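Local atomic coordinates of phytase (Citrobacter braakii, PDB entry 3ZHC), a protein that belongs to branch 2 of the histidine phosphatase superfamily, with a mixed beta sheet flanked by helices and a largely helical part. Residues B[262-266]-B[340-345]; B[370-375]-B[393-398]. The protein carries 2 engineered substitutions. All coordinates share one frame; numbering follows the deposited sequence.

How the contacts relate
Contact 1 (262-266 with 340-345) joins helix 260-280 to the loop before strand 353-361. Contact 2 (370-375 with 393-398) pairs two strands of the large mixed sheet. Both are partly buried and both touch the second subunit. Contact 1 depends on one arginine, one direct hydrogen bond and three waters. Contact 2 depends on regular backbone bonding and apolar packing, and buries more than twice as much surface. Their centres are about 16 Å apart, yet they meet directly. Pro342 O probably accepts a hydrogen bond from Tyr375 OH, 2.7 Å away, and Leu341 CD1 packs on Phe373 CE1 at 3.7 Å.

Contact 1: B[262-266]-B[340-345]; sequences KEWRD and SLPGQP
Arg265, on a helical turn, faces a type II beta turn from Leu341 to Gln344, and its CA lies 5.3 Å from Pro345 CA. Gly343 takes the positive-phi position of this turn. The arginine side chain runs extended from CG to NE, because chi2 (-162°) and chi3 (175°) are both near anti. This carries the guanidinium to the mouth of the turn. There Arg265 NH2 donates to Leu341 O at 2.7 Å, with a bent N-H...O angle of 134°. The oxygen lies in the guanidinium plane, but the nitrogen stands above the plane of the carbonyl. Gln344 N, the closing donor of the turn, reaches the same oxygen from the opposite face. Two donors therefore grip Leu341 O. Pro345 CA sits over one guanidinium face, 3.7 Å from Arg265 NH1. Three waters complete the polar link. One joins NH1 to Leu341 N and Gln344 O, another joins NH2 to Gly343 N, and the third joins NH1 to Pro345 O. The apolar part is small: Trp264 CB meets Pro345 CG at 3.8 Å, and Arg265 CG lies 4.2 Å from Pro345 CB. Glu261 forms a salt bridge with Arg265 NE, which fixes the third nitrogen and may help to balance the charge. Pro65 of the second subunit packs on Arg265. Helix 260-280 is thus joined to the loop between helix 325-335 and strand 353-361, and helix 378-382 packs on Trp264, Gln344 and Pro345 through Leu378.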
loop_
_atom_site.group_PDB
_atom_site.type_symbol
_atom_site.label_atom_id
_atom_site.label_comp_id
_atom_site.label_asym_id
_atom_site.label_seq_id
_atom_site.Cartn_x
_atom_site.Cartn_y
_atom_site.Cartn_z
ATOM N N LYS B 262 8.798 8.236 0.971
ATOM C CA LYS B 262 8.927 7.172 -0.022
ATOM C C LYS B 262 10.064 6.222 0.330
ATOM O O LYS B 262 9.869 5.011 0.355
ATOM C CB LYS B 262 9.176 7.717 -1.428
ATOM C CG LYS B 262 8.714 6.760 -2.511
ATOM C CD LYS B 262 9.699 6.556 -3.621
ATOM C CE LYS B 262 10.812 5.594 -3.241
ATOM N NZ LYS B 262 11.485 5.034 -4.467
ATOM N N GLU B 263 11.251 6.783 0.599
ATOM C CA GLU B 263 12.411 5.957 0.982
ATOM C C GLU B 263 12.204 5.302 2.372
ATOM O O GLU B 263 12.658 4.193 2.589
ATOM C CB GLU B 263 13.723 6.749 0.902
ATOM C CG GLU B 263 14.179 7.026 -0.581
ATOM C CD GLU B 263 15.545 7.723 -0.669
ATOM O OE1 GLU B 263 16.099 8.117 0.405
ATOM O OE2 GLU B 263 16.077 7.878 -1.827
ATOM N N TRP B 264 11.515 5.992 3.281
ATOM C CA TRP B 264 11.167 5.413 4.596
ATOM C C TRP B 264 10.333 4.159 4.462
ATOM O O TRP B 264 10.595 3.169 5.152
ATOM C CB TRP B 264 10.423 6.422 5.505
ATOM C CG TRP B 264 11.308 7.229 6.310
ATOM C CD1 TRP B 264 11.552 8.565 6.182
ATOM C CD2 TRP B 264 12.106 6.776 7.401
ATOM N NE1 TRP B 264 12.449 8.973 7.129
ATOM C CE2 TRP B 264 12.811 7.898 7.893
ATOM C CE3 TRP B 264 12.299 5.516 8.020
ATOM C CZ2 TRP B 264 13.711 7.814 8.983
ATOM C CZ3 TRP B 264 13.198 5.429 9.112
ATOM C CH2 TRP B 264 13.891 6.583 9.576
ATOM N N ARG B 265 9.333 4.200 3.573
ATOM C CA ARG B 265 8.450 3.052 3.363
ATOM C C ARG B 265 9.100 1.967 2.515
ATOM O O ARG B 265 8.792 0.800 2.725
ATOM C CB ARG B 265 7.081 3.491 2.814
ATOM C CG ARG B 265 6.266 4.278 3.895
ATOM C CD ARG B 265 4.797 4.337 3.575
ATOM N NE ARG B 265 4.017 4.966 4.633
ATOM C CZ ARG B 265 3.434 4.344 5.674
ATOM N NH1 ARG B 265 3.523 3.004 5.860
ATOM N NH2 ARG B 265 2.746 5.076 6.548
ATOM N N ASP B 266 9.994 2.333 1.567
ATOM C CA ASP B 266 10.843 1.326 0.868
ATOM C C ASP B 266 11.599 0.509 1.873
ATOM O O ASP B 266 11.639 -0.713 1.787
ATOM C CB ASP B 266 11.914 1.976 -0.041
ATOM C CG ASP B 266 11.392 2.432 -1.372
ATOM O OD1 ASP B 266 10.182 2.283 -1.668
ATOM O OD2 ASP B 266 12.236 2.958 -2.159
ATOM N N SER B 340 -2.429 0.101 7.401
ATOM C CA SER B 340 -1.275 0.964 7.136
ATOM C C SER B 340 -1.510 2.186 8.019
ATOM O O SER B 340 -2.665 2.626 8.159
ATOM C CB SER B 340 -1.193 1.360 5.672
ATOM O OG SER B 340 -0.016 2.104 5.395
ATOM N N LEU B 341 -0.434 2.722 8.613
ATOM C CA LEU B 341 -0.516 3.836 9.567
ATOM C C LEU B 341 -0.018 5.130 8.953
ATOM O O LEU B 341 1.167 5.260 8.716
ATOM C CB LEU B 341 0.306 3.504 10.817
ATOM C CG LEU B 341 -0.005 2.180 11.511
ATOM C CD1 LEU B 341 0.925 1.969 12.687
ATOM C CD2 LEU B 341 -1.493 2.098 11.954
ATOM N N PRO B 342 -0.939 6.116 8.680
ATOM C CA PRO B 342 -0.487 7.410 8.099
ATOM C C PRO B 342 0.662 8.055 8.861
ATOM O O PRO B 342 0.610 8.161 10.091
ATOM C CB PRO B 342 -1.740 8.283 8.164
ATOM C CG PRO B 342 -2.874 7.297 7.977
ATOM C CD PRO B 342 -2.427 6.046 8.745
ATOM N N GLY B 343 1.699 8.459 8.135
ATOM C CA GLY B 343 2.877 9.068 8.752
ATOM C C GLY B 343 3.745 8.154 9.638
ATOM O O GLY B 343 4.635 8.653 10.310
ATOM N N GLN B 344 3.487 6.826 9.637
ATOM C CA GLN B 344 4.259 5.864 10.461
ATOM C C GLN B 344 4.638 4.620 9.620
ATOM O O GLN B 344 3.834 3.702 9.473
ATOM C CB GLN B 344 3.489 5.485 11.723
ATOM C CG GLN B 344 4.211 4.457 12.641
ATOM C CD GLN B 344 5.656 4.822 12.950
ATOM O OE1 GLN B 344 6.590 4.216 12.409
ATOM N NE2 GLN B 344 5.849 5.813 13.813
ATOM N N PRO B 345 5.859 4.601 9.065
ATOM C CA PRO B 345 6.306 3.470 8.191
ATOM C C PRO B 345 6.314 2.052 8.817
ATOM O O PRO B 345 6.164 1.063 8.074
ATOM C CB PRO B 345 7.721 3.879 7.811
ATOM C CG PRO B 345 7.730 5.369 7.941
ATOM C CD PRO B 345 6.885 5.663 9.118
HETATM O O HOH W 1 2.350 1.723 8.487
HETATM O O HOH W 2 1.234 7.666 5.211
HETATM O O HOH W 3 5.747 1.161 5.396
#

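Contact 2: B[370-375]-B[393-398]; sequences QVSFVY and AGKVDL
Phe373 and Val396 form the central hydrogen-bonded pair of this antiparallel strand pairing, with Phe373 N to Val396 O at 2.9 Å and Val396 N to Phe373 O at 3.0 Å. Both bonds are nearly straight. The tight part lies at the Tyr375 end. Chi1 of 71° places the Tyr375 ring between its own backbone N and carbonyl carbon, which turns it back over the partner strand. Gly394 CA then lies over the ring face as a CH-pi contact, 4.0 Å from the Tyr375 ring centroid. Tyr375 CE1 comes to 3.4 Å from Gly394 C. Val396 CG2 adds an apolar contact to Tyr375 CE1. On the same face, Leu398 CD1 packs against Val371 CG1 at 3.8 Å and also reaches Phe373 CB. The face of Ser372, Val374 and Lys395 is more polar. Here the extended Lys395 chain crosses Val374 CG2 and brings Lys395 CE to 3.4 Å from Ser372 OG. Its NZ makes a salt bridge with Glu357, and Lys395 makes a cation-pi contact with Trp87. The pairing is looser at the Val371 end, where a water joins Val371 N to Leu398 O and Asp397 is partly exposed. Gln61 of the second subunit packs on Val396 and Leu398. Strand 366-375 is bonded to strand 353-361 along its other edge, while helix 71-90 touches Val374 and Ala393.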
loop_
_atom_site.group_PDB
_atom_site.type_symbol
_atom_site.label_atom_id
_atom_site.label_comp_id
_atom_site.label_asym_id
_atom_site.label_seq_id
_atom_site.Cartn_x
_atom_site.Cartn_y
_atom_site.Cartn_z
ATOM N N GLN B 370 -15.350 -2.515 19.359
ATOM C CA GLN B 370 -14.653 -1.742 18.318
ATOM C C GLN B 370 -13.157 -1.945 18.471
ATOM O O GLN B 370 -12.643 -1.937 19.600
ATOM C CB GLN B 370 -14.975 -0.245 18.395
ATOM C CG GLN B 370 -14.582 0.491 17.096
ATOM C CD GLN B 370 -15.000 1.916 17.085
ATOM O OE1 GLN B 370 -14.659 2.678 17.989
ATOM N NE2 GLN B 370 -15.748 2.313 16.047
ATOM N N VAL B 371 -12.464 -2.125 17.338
ATOM C CA VAL B 371 -11.029 -2.366 17.310
ATOM C C VAL B 371 -10.336 -1.207 16.593
ATOM O O VAL B 371 -10.736 -0.829 15.492
ATOM C CB VAL B 371 -10.667 -3.693 16.601
ATOM C CG1 VAL B 371 -9.153 -3.988 16.752
ATOM C CG2 VAL B 371 -11.479 -4.836 17.147
ATOM N N SER B 372 -9.299 -0.656 17.230
ATOM C CA SER B 372 -8.533 0.461 16.682
ATOM C C SER B 372 -7.049 0.251 16.848
ATOM O O SER B 372 -6.618 -0.571 17.657
ATOM C CB SER B 372 -8.916 1.756 17.402
ATOM O OG SER B 372 -10.279 2.041 17.227
ATOM N N PHE B 373 -6.264 0.995 16.068
ATOM C CA PHE B 373 -4.818 1.043 16.271
ATOM C C PHE B 373 -4.435 2.484 16.591
ATOM O O PHE B 373 -4.567 3.347 15.744
ATOM C CB PHE B 373 -3.998 0.498 15.090
ATOM C CG PHE B 373 -2.593 0.105 15.500
ATOM C CD1 PHE B 373 -1.581 1.043 15.557
ATOM C CD2 PHE B 373 -2.301 -1.223 15.868
ATOM C CE1 PHE B 373 -0.281 0.668 15.959
ATOM C CE2 PHE B 373 -1.012 -1.595 16.269
ATOM C CZ PHE B 373 -0.008 -0.654 16.314
ATOM N N VAL B 374 -3.969 2.717 17.831
ATOM C CA VAL B 374 -3.536 4.052 18.302
ATOM C C VAL B 374 -1.996 4.095 18.324
ATOM O O VAL B 374 -1.348 3.196 18.876
ATOM C CB VAL B 374 -4.129 4.384 19.682
ATOM C CG1 VAL B 374 -3.618 5.712 20.192
ATOM C CG2 VAL B 374 -5.645 4.398 19.599
ATOM N N TYR B 375 -1.434 5.147 17.722
ATOM C CA TYR B 375 0.005 5.276 17.519
ATOM C C TYR B 375 0.419 6.740 17.363
ATOM O O TYR B 375 -0.430 7.620 17.269
ATOM C CB TYR B 375 0.382 4.539 16.240
ATOM C CG TYR B 375 -0.122 5.254 14.983
ATOM C CD1 TYR B 375 -1.496 5.222 14.614
ATOM C CD2 TYR B 375 0.762 5.980 14.169
ATOM C CE1 TYR B 375 -1.954 5.899 13.452
ATOM C CE2 TYR B 375 0.315 6.656 13.011
ATOM C CZ TYR B 375 -1.030 6.614 12.659
ATOM O OH TYR B 375 -1.439 7.265 11.548
ATOM N N ALA B 393 -3.402 11.667 19.088
ATOM C CA ALA B 393 -2.546 10.613 18.577
ATOM C C ALA B 393 -3.192 10.085 17.322
ATOM O O ALA B 393 -4.403 10.255 17.125
ATOM C CB ALA B 393 -2.393 9.496 19.602
ATOM N N GLY B 394 -2.403 9.454 16.463
ATOM C CA GLY B 394 -2.934 8.805 15.279
ATOM C C GLY B 394 -3.874 7.673 15.702
ATOM O O GLY B 394 -3.641 7.009 16.714
ATOM N N LYS B 395 -4.941 7.476 14.937
ATOM C CA LYS B 395 -5.912 6.417 15.204
ATOM C C LYS B 395 -6.465 5.915 13.871
ATOM O O LYS B 395 -6.981 6.716 13.062
ATOM C CB LYS B 395 -7.026 6.921 16.122
ATOM C CG LYS B 395 -7.954 5.830 16.652
ATOM C CD LYS B 395 -8.837 6.338 17.826
ATOM C CE LYS B 395 -9.678 5.179 18.459
ATOM N NZ LYS B 395 -10.404 5.554 19.752
ATOM N N VAL B 396 -6.332 4.600 13.644
ATOM C CA VAL B 396 -6.828 3.927 12.458
ATOM C C VAL B 396 -7.918 2.953 12.889
ATOM O O VAL B 396 -7.691 2.106 13.756
ATOM C CB VAL B 396 -5.701 3.167 11.709
ATOM C CG1 VAL B 396 -6.280 2.283 10.605
ATOM C CG2 VAL B 396 -4.683 4.146 11.127
ATOM N N ASP B 397 -9.100 3.085 12.274
ATOM C CA ASP B 397 -10.242 2.227 12.561
ATOM C C ASP B 397 -10.004 0.874 11.892
ATOM O O ASP B 397 -9.888 0.804 10.669
ATOM C CB ASP B 397 -11.547 2.878 12.052
ATOM C CG ASP B 397 -12.818 2.244 12.653
ATOM O OD1 ASP B 397 -12.760 1.105 13.269
ATOM O OD2 ASP B 397 -13.896 2.898 12.509
ATOM N N LEU B 398 -9.920 -0.187 12.700
ATOM C CA LEU B 398 -9.704 -1.546 12.193
ATOM C C LEU B 398 -11.057 -2.247 11.993
ATOM O O LEU B 398 -12.029 -1.986 12.745
ATOM C CB LEU B 398 -8.794 -2.347 13.124
ATOM C CG LEU B 398 -7.427 -1.700 13.419
ATOM C CD1 LEU B 398 -6.646 -2.587 14.311
ATOM C CD2 LEU B 398 -6.626 -1.401 12.136
HETATM O O HOH W 4 -13.684 -1.890 14.925
#